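Local coordinates for protein hydrazine synthase alpha subunit (Candidatus Kuenenia stuttgartiensis, PDB 5C2V) that condenses hydroxylamine with ammonia to yield hydrazine, as the diheme alpha subunit of the anammox hydrazine synthase complex, at residues V480-H485 against D680-Y685; N690-P695 against G705-P710. All coordinates share one frame; numbering follows the deposited sequence.

Interaction 1 (V480-H485 against D680-Y685); sequences VGAGAH and DGIAAY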
loop_
_atom_site.group_PDB
_atom_site.type_symbol
_atom_site.label_atom_id
_atom_site.label_comp_id
_atom_site.label_asym_id
_atom_site.label_seq_id
_atom_site.Cartn_x
_atom_site.Cartn_y
_atom_site.Cartn_z
ATOM N N VAL D 480 -3.158 -21.174 -17.593
ATOM C CA VAL D 480 -2.905 -20.077 -16.665
ATOM C C VAL D 480 -3.841 -18.902 -16.941
ATOM O O VAL D 480 -4.014 -18.493 -18.089
ATOM C CB VAL D 480 -1.442 -19.593 -16.750
ATOM C CG1 VAL D 480 -1.208 -18.418 -15.810
ATOM C CG2 VAL D 480 -0.487 -20.730 -16.429
ATOM N N GLY D 481 -4.445 -18.365 -15.886
ATOM C CA GLY D 481 -5.323 -17.217 -16.012
ATOM C C GLY D 481 -6.756 -17.593 -16.335
ATOM O O GLY D 481 -7.508 -16.791 -16.886
ATOM N N ALA D 482 -7.135 -18.818 -15.988
ATOM C CA ALA D 482 -8.491 -19.293 -16.231
ATOM C C ALA D 482 -9.485 -18.603 -15.303
ATOM O O ALA D 482 -10.672 -18.499 -15.613
ATOM C CB ALA D 482 -8.563 -20.803 -16.060
ATOM N N GLY D 483 -8.990 -18.140 -14.160
ATOM C CA GLY D 483 -9.820 -17.486 -13.164
ATOM C C GLY D 483 -9.651 -15.979 -13.072
ATOM O O GLY D 483 -9.967 -15.391 -12.040
ATOM N N ALA D 484 -9.140 -15.356 -14.130
ATOM C CA ALA D 484 -8.848 -13.920 -14.124
ATOM C C ALA D 484 -10.057 -13.058 -13.750
ATOM O O ALA D 484 -9.903 -11.943 -13.252
ATOM C CB ALA D 484 -8.306 -13.493 -15.480
ATOM N N HIS D 485 -11.255 -13.578 -13.993
ATOM C CA HIS D 485 -12.484 -12.885 -13.627
ATOM C C HIS D 485 -12.789 -13.058 -12.140
ATOM O O HIS D 485 -13.638 -12.363 -11.582
ATOM C CB HIS D 485 -13.653 -13.396 -14.470
ATOM C CG HIS D 485 -13.872 -14.873 -14.366
ATOM N ND1 HIS D 485 -13.031 -15.794 -14.955
ATOM C CD2 HIS D 485 -14.838 -15.590 -13.745
ATOM C CE1 HIS D 485 -13.469 -17.013 -14.699
ATOM N NE2 HIS D 485 -14.564 -16.918 -13.966
ATOM N N ASP D 680 -14.924 -15.894 -21.025
ATOM C CA ASP D 680 -13.962 -15.230 -21.904
ATOM C C ASP D 680 -13.191 -16.234 -22.759
ATOM O O ASP D 680 -11.989 -16.082 -22.982
ATOM C CB ASP D 680 -12.987 -14.371 -21.092
ATOM C CG ASP D 680 -13.630 -13.105 -20.559
ATOM O OD1 ASP D 680 -13.422 -12.031 -21.164
ATOM O OD2 ASP D 680 -14.345 -13.183 -19.537
ATOM N N GLY D 681 -13.892 -17.260 -23.233
ATOM C CA GLY D 681 -13.299 -18.254 -24.108
ATOM C C GLY D 681 -12.497 -19.318 -23.385
ATOM O O GLY D 681 -11.704 -20.032 -23.999
ATOM N N ILE D 682 -12.695 -19.423 -22.074
ATOM C CA ILE D 682 -11.998 -20.426 -21.275
ATOM C C ILE D 682 -12.952 -21.137 -20.319
ATOM O O ILE D 682 -13.575 -20.505 -19.467
ATOM C CB ILE D 682 -10.845 -19.802 -20.462
ATOM C CG1 ILE D 682 -9.763 -19.257 -21.395
ATOM C CG2 ILE D 682 -10.249 -20.828 -19.512
ATOM C CD1 ILE D 682 -8.584 -18.644 -20.675
ATOM N N ALA D 683 -13.058 -22.453 -20.466
ATOM C CA ALA D 683 -13.898 -23.254 -19.583
ATOM C C ALA D 683 -13.035 -24.054 -18.613
ATOM O O ALA D 683 -12.347 -24.998 -19.008
ATOM C CB ALA D 683 -14.793 -24.179 -20.390
ATOM N N ALA D 684 -13.087 -23.673 -17.341
ATOM C CA ALA D 684 -12.246 -24.268 -16.310
ATOM C C ALA D 684 -13.091 -24.942 -15.241
ATOM O O ALA D 684 -13.007 -26.155 -15.039
ATOM C CB ALA D 684 -11.346 -23.214 -15.682
ATOM N N TYR D 685 -13.913 -24.138 -14.572
ATOM C CA TYR D 685 -14.675 -24.575 -13.410
ATOM C C TYR D 685 -16.172 -24.640 -13.683
ATOM O O TYR D 685 -16.632 -24.271 -14.762
ATOM C CB TYR D 685 -14.417 -23.628 -12.238
ATOM C CG TYR D 685 -13.006 -23.107 -12.205
ATOM C CD1 TYR D 685 -11.975 -23.916 -11.765
ATOM C CD2 TYR D 685 -12.705 -21.798 -12.578
ATOM C CE1 TYR D 685 -10.683 -23.462 -11.724
ATOM C CE2 TYR D 685 -11.408 -21.332 -12.532
ATOM C CZ TYR D 685 -10.404 -22.170 -12.104
ATOM O OH TYR D 685 -9.110 -21.714 -12.054
#

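Interaction 2 (N690-P695 against G705-P710); sequences NSLLEP and GKYVNP. With HEC (heme c), chain B.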
loop_
_atom_site.group_PDB
_atom_site.type_symbol
_atom_site.label_atom_id
_atom_site.label_comp_id
_atom_site.label_asym_id
_atom_site.label_seq_id
_atom_site.Cartn_x
_atom_site.Cartn_y
_atom_site.Cartn_z
ATOM N N ASN D 690 -17.667 -20.779 -9.923
ATOM C CA ASN D 690 -17.645 -19.434 -10.486
ATOM C C ASN D 690 -18.483 -18.467 -9.659
ATOM O O ASN D 690 -18.108 -17.308 -9.473
ATOM C CB ASN D 690 -18.142 -19.446 -11.933
ATOM C CG ASN D 690 -17.093 -19.946 -12.906
ATOM O OD1 ASN D 690 -16.183 -19.209 -13.287
ATOM N ND2 ASN D 690 -17.218 -21.201 -13.320
ATOM N N SER D 691 -19.615 -18.952 -9.161
ATOM C CA SER D 691 -20.495 -18.141 -8.331
ATOM C C SER D 691 -19.842 -17.796 -6.996
ATOM O O SER D 691 -19.778 -16.630 -6.610
ATOM C CB SER D 691 -21.822 -18.864 -8.088
ATOM O OG SER D 691 -22.519 -19.081 -9.303
ATOM N N LEU D 692 -19.347 -18.817 -6.302
ATOM C CA LEU D 692 -18.812 -18.643 -4.954
ATOM C C LEU D 692 -17.517 -17.831 -4.914
ATOM O O LEU D 692 -17.212 -17.194 -3.908
ATOM C CB LEU D 692 -18.589 -20.010 -4.304
ATOM C CG LEU D 692 -19.866 -20.788 -3.977
ATOM C CD1 LEU D 692 -19.548 -22.221 -3.582
ATOM C CD2 LEU D 692 -20.647 -20.083 -2.878
ATOM N N LEU D 693 -16.759 -17.856 -6.006
ATOM C CA LEU D 693 -15.478 -17.155 -6.059
ATOM C C LEU D 693 -15.594 -15.761 -6.679
ATOM O O LEU D 693 -14.587 -15.081 -6.882
ATOM C CB LEU D 693 -14.448 -17.985 -6.830
ATOM C CG LEU D 693 -13.665 -19.032 -6.026
ATOM C CD1 LEU D 693 -12.931 -18.377 -4.865
ATOM C CD2 LEU D 693 -14.562 -20.157 -5.525
ATOM N N GLU D 694 -16.820 -15.347 -6.983
ATOM C CA GLU D 694 -17.079 -14.042 -7.590
ATOM C C GLU D 694 -16.632 -12.881 -6.701
ATOM O O GLU D 694 -16.895 -12.878 -5.498
ATOM C CB GLU D 694 -18.568 -13.903 -7.916
ATOM C CG GLU D 694 -18.956 -12.572 -8.541
ATOM C CD GLU D 694 -20.437 -12.481 -8.849
ATOM O OE1 GLU D 694 -21.176 -13.432 -8.513
ATOM O OE2 GLU D 694 -20.862 -11.459 -9.428
ATOM N N PRO D 695 -15.949 -11.890 -7.297
ATOM C CA PRO D 695 -15.502 -10.681 -6.593
ATOM C C PRO D 695 -16.660 -9.794 -6.145
ATOM O O PRO D 695 -17.781 -9.947 -6.631
ATOM C CB PRO D 695 -14.644 -9.957 -7.639
ATOM C CG PRO D 695 -14.288 -10.998 -8.645
ATOM C CD PRO D 695 -15.455 -11.929 -8.684
ATOM N N GLY D 705 -14.092 -12.390 -1.869
ATOM C CA GLY D 705 -15.135 -12.038 -2.816
ATOM C C GLY D 705 -16.455 -11.785 -2.119
ATOM O O GLY D 705 -16.485 -11.400 -0.950
ATOM N N LYS D 706 -17.551 -11.986 -2.845
ATOM C CA LYS D 706 -18.874 -11.880 -2.250
ATOM C C LYS D 706 -19.066 -12.922 -1.150
ATOM O O LYS D 706 -19.303 -12.575 0.007
ATOM C CB LYS D 706 -19.962 -12.048 -3.316
ATOM C CG LYS D 706 -20.044 -10.921 -4.336
ATOM C CD LYS D 706 -21.188 -11.154 -5.315
ATOM C CE LYS D 706 -21.361 -9.980 -6.267
ATOM N NZ LYS D 706 -22.522 -10.170 -7.181
ATOM N N TYR D 707 -18.975 -14.197 -1.518
ATOM C CA TYR D 707 -19.208 -15.279 -0.564
ATOM C C TYR D 707 -17.969 -15.962 0.020
ATOM O O TYR D 707 -18.095 -16.783 0.928
ATOM C CB TYR D 707 -20.086 -16.344 -1.224
ATOM C CG TYR D 707 -21.335 -15.776 -1.848
ATOM C CD1 TYR D 707 -22.466 -15.535 -1.084
ATOM C CD2 TYR D 707 -21.379 -15.469 -3.202
ATOM C CE1 TYR D 707 -23.609 -15.010 -1.649
ATOM C CE2 TYR D 707 -22.517 -14.944 -3.776
ATOM C CZ TYR D 707 -23.630 -14.717 -2.995
ATOM O OH TYR D 707 -24.767 -14.194 -3.562
ATOM N N VAL D 708 -16.776 -15.633 -0.466
ATOM C CA VAL D 708 -15.595 -16.403 -0.067
ATOM C C VAL D 708 -14.347 -15.557 0.173
ATOM O O VAL D 708 -13.940 -14.769 -0.682
ATOM C CB VAL D 708 -15.257 -17.487 -1.125
ATOM C CG1 VAL D 708 -13.837 -18.006 -0.939
ATOM C CG2 VAL D 708 -16.256 -18.637 -1.059
ATOM N N ASN D 709 -13.742 -15.736 1.343
ATOM C CA ASN D 709 -12.442 -15.146 1.637
ATOM C C ASN D 709 -11.380 -16.236 1.746
ATOM O O ASN D 709 -11.352 -16.983 2.718
ATOM C CB ASN D 709 -12.501 -14.327 2.929
ATOM C CG ASN D 709 -13.386 -13.100 2.803
ATOM O OD1 ASN D 709 -12.895 -11.973 2.731
ATOM N ND2 ASN D 709 -14.695 -13.312 2.774
ATOM N N PRO D 710 -10.503 -16.338 0.739
ATOM C CA PRO D 710 -9.464 -17.374 0.727
ATOM C C PRO D 710 -8.529 -17.304 1.936
ATOM O O PRO D 710 -8.032 -16.236 2.294
ATOM C CB PRO D 710 -8.711 -17.092 -0.574
ATOM C CG PRO D 710 -9.741 -16.469 -1.454
ATOM C CD PRO D 710 -10.560 -15.606 -0.537
HETATM FE FE HEC B . -29.528 -20.491 0.367
HETATM C CHA HEC B . -29.679 -17.065 0.495
HETATM C CHB HEC B . -26.099 -20.353 0.424
HETATM C CHC HEC B . -29.362 -23.947 0.356
HETATM C CHD HEC B . -32.947 -20.696 0.057
HETATM N NA HEC B . -28.146 -18.992 0.405
HETATM C C1A HEC B . -28.429 -17.644 0.534
HETATM C C2A HEC B . -27.174 -16.944 0.719
HETATM C C3A HEC B . -26.187 -17.845 0.700
HETATM C C4A HEC B . -26.776 -19.155 0.502
HETATM C CMA HEC B . -24.682 -17.545 0.862
HETATM C CAA HEC B . -27.007 -15.420 0.907
HETATM C CBA HEC B . -26.872 -14.746 -0.454
HETATM C CGA HEC B . -26.564 -13.283 -0.264
HETATM O O1A HEC B . -25.962 -12.668 -1.183
HETATM O O2A HEC B . -26.910 -12.732 0.812
HETATM N NB HEC B . -28.012 -21.891 0.329
HETATM C C1B HEC B . -26.668 -21.609 0.477
HETATM C C2B HEC B . -25.970 -22.861 0.698
HETATM C C3B HEC B . -26.871 -23.851 0.669
HETATM C C4B HEC B . -28.173 -23.259 0.445
HETATM C CMB HEC B . -24.447 -23.012 0.904
HETATM C CAB HEC B . -26.610 -25.362 0.859
HETATM C CBB HEC B . -26.265 -25.658 2.336
HETATM N NC HEC B . -30.894 -22.032 0.236
HETATM C C1C HEC B . -30.612 -23.385 0.243
HETATM C C2C HEC B . -31.866 -24.110 0.237
HETATM C C3C HEC B . -32.845 -23.220 0.030
HETATM C C4C HEC B . -32.262 -21.891 0.108
HETATM C CMC HEC B . -31.972 -25.643 0.075
HETATM C CAC HEC B . -34.355 -23.526 -0.126
HETATM C CBC HEC B . -34.935 -24.136 1.171
HETATM N ND HEC B . -31.078 -19.079 0.275
HETATM C C1D HEC B . -32.425 -19.424 0.181
HETATM C C2D HEC B . -33.213 -18.214 0.232
HETATM C C3D HEC B . -32.212 -17.061 0.380
HETATM C C4D HEC B . -30.903 -17.699 0.389
HETATM C CMD HEC B . -34.753 -18.107 0.165
HETATM C CAD HEC B . -32.600 -15.561 0.464
HETATM C CBD HEC B . -31.757 -14.729 1.433
HETATM C CGD HEC B . -31.749 -15.313 2.822
HETATM O O1D HEC B . -30.806 -14.995 3.591
HETATM O O2D HEC B . -32.676 -16.089 3.167
HETATM O O HOH W 1 -17.089 -14.854 -3.223
#

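Interaction 1 (V480-H485 against D680-Y685)
Gly481 meets Ile682 loosely: its carbonyl O lies 4.4 Å from Ile682 CD1. Gly481 also opens a type I beta turn that runs to Ala484, and its phi of 87° suits glycine, because a beta-carbon at these backbone angles would press on the carbonyl O of Val480. Ala482, at the first corner of the turn, carries the contact. Its single methyl projects toward the other segment and touches Ala684 CB at 3.7 Å and Ile682 CG2 at 3.8 Å, while Tyr685 OH stands 4.1 Å from the same Ala482 CB. A methyl fits such close quarters, being apolar and short enough to let two backbones approach. In Ile682, CG1 is anti to the carbonyl carbon (chi1 -65°), which places the CG2 branch anti to the backbone N, where it meets Ala482. Ala684 CB has a second task: it lies over the centre of the Tyr685 ring, covering one face.

Gly483, the second corner, brings its CA to the edge of that ring, near its plane. Its N makes a weak hydrogen bond to Ser492 OG, outside the contact. Further on, the imidazole of His485 has its polar partner outside the contact too, NE2 being hydrogen-bonded to Asn690 OD1. The Tyr685 ring also meets that of Tyr689 and packs edge-to-face with Trp767.

The arrangement is an apolar interdomain seam: a type I turn in a loop of the middle domain packs by its corner residues on the second, weakly bonded strand of a short beta hairpin of the cytochrome c region, and on the residues just after it. In this hairpin the two-residue loop Asp680-Gly681 links strands 678-679 and 682-683.

Interaction 2 (N690-P695 against G705-P710)
Lys706 and Glu694 join the two backbones as the chain turns back after helix 687-692: Lys706 N donates to Glu694 O at 2.9 Å, nearly straight (165° at the hydrogen) and close to the C=O axis. A CA-H...O contact from Gly705 CA reaches the same oxygen, and a side chain on Gly705 would run into it, hence the glycine. A water also donates to Glu694 O.

Beyond this bond the extended chains of Glu694 and Lys706 cross obliquely, and Glu694 OE2 receives Lys706 NZ in a weak salt bridge of 3.1 Å; Lys706 CG passes 3.4 Å from Pro695 O. Deeper in, the chemistry is apolar. Leu692 CD2 lies 4.1 Å from Tyr707 CB, the two side chains at about a right angle, and Leu693 CD1 meets Val708 CG1 at 4.0 Å. Tyr707 combines both characters: Ser691 O lies at its ring edge, whereas its OH donates to heme c O1A at 3.1 Å, a propionate oxygen.

The returning loop 705-710 thus packs against the C-terminal end of helix 687-692, and helix 717-722 lies against both through Leu718, which touches Leu692 and Tyr707.

Interaction 1 is buried and apolar, and joins the middle domain to the cytochrome c region; interaction 2 lies wholly within the latter and is only partly buried, with a weak salt bridge between two partly exposed side chains and with Tyr707 bonded to a heme propionate. The first rests mainly on methyl contacts; the second combines leucine, valine and tyrosine packing with a backbone hydrogen bond and the salt bridge. They are sequential, since strand 682-683 leads straight into helix 687-692, and their centres lie about 15 Å apart. Direct contacts connect them: His485 NE2 probably hydrogen-bonds Asn690 OD1 (2.9 Å), and His485 O packs on Pro695 CG, so loop 480-485 also reaches the 690-695 segment of interaction 2.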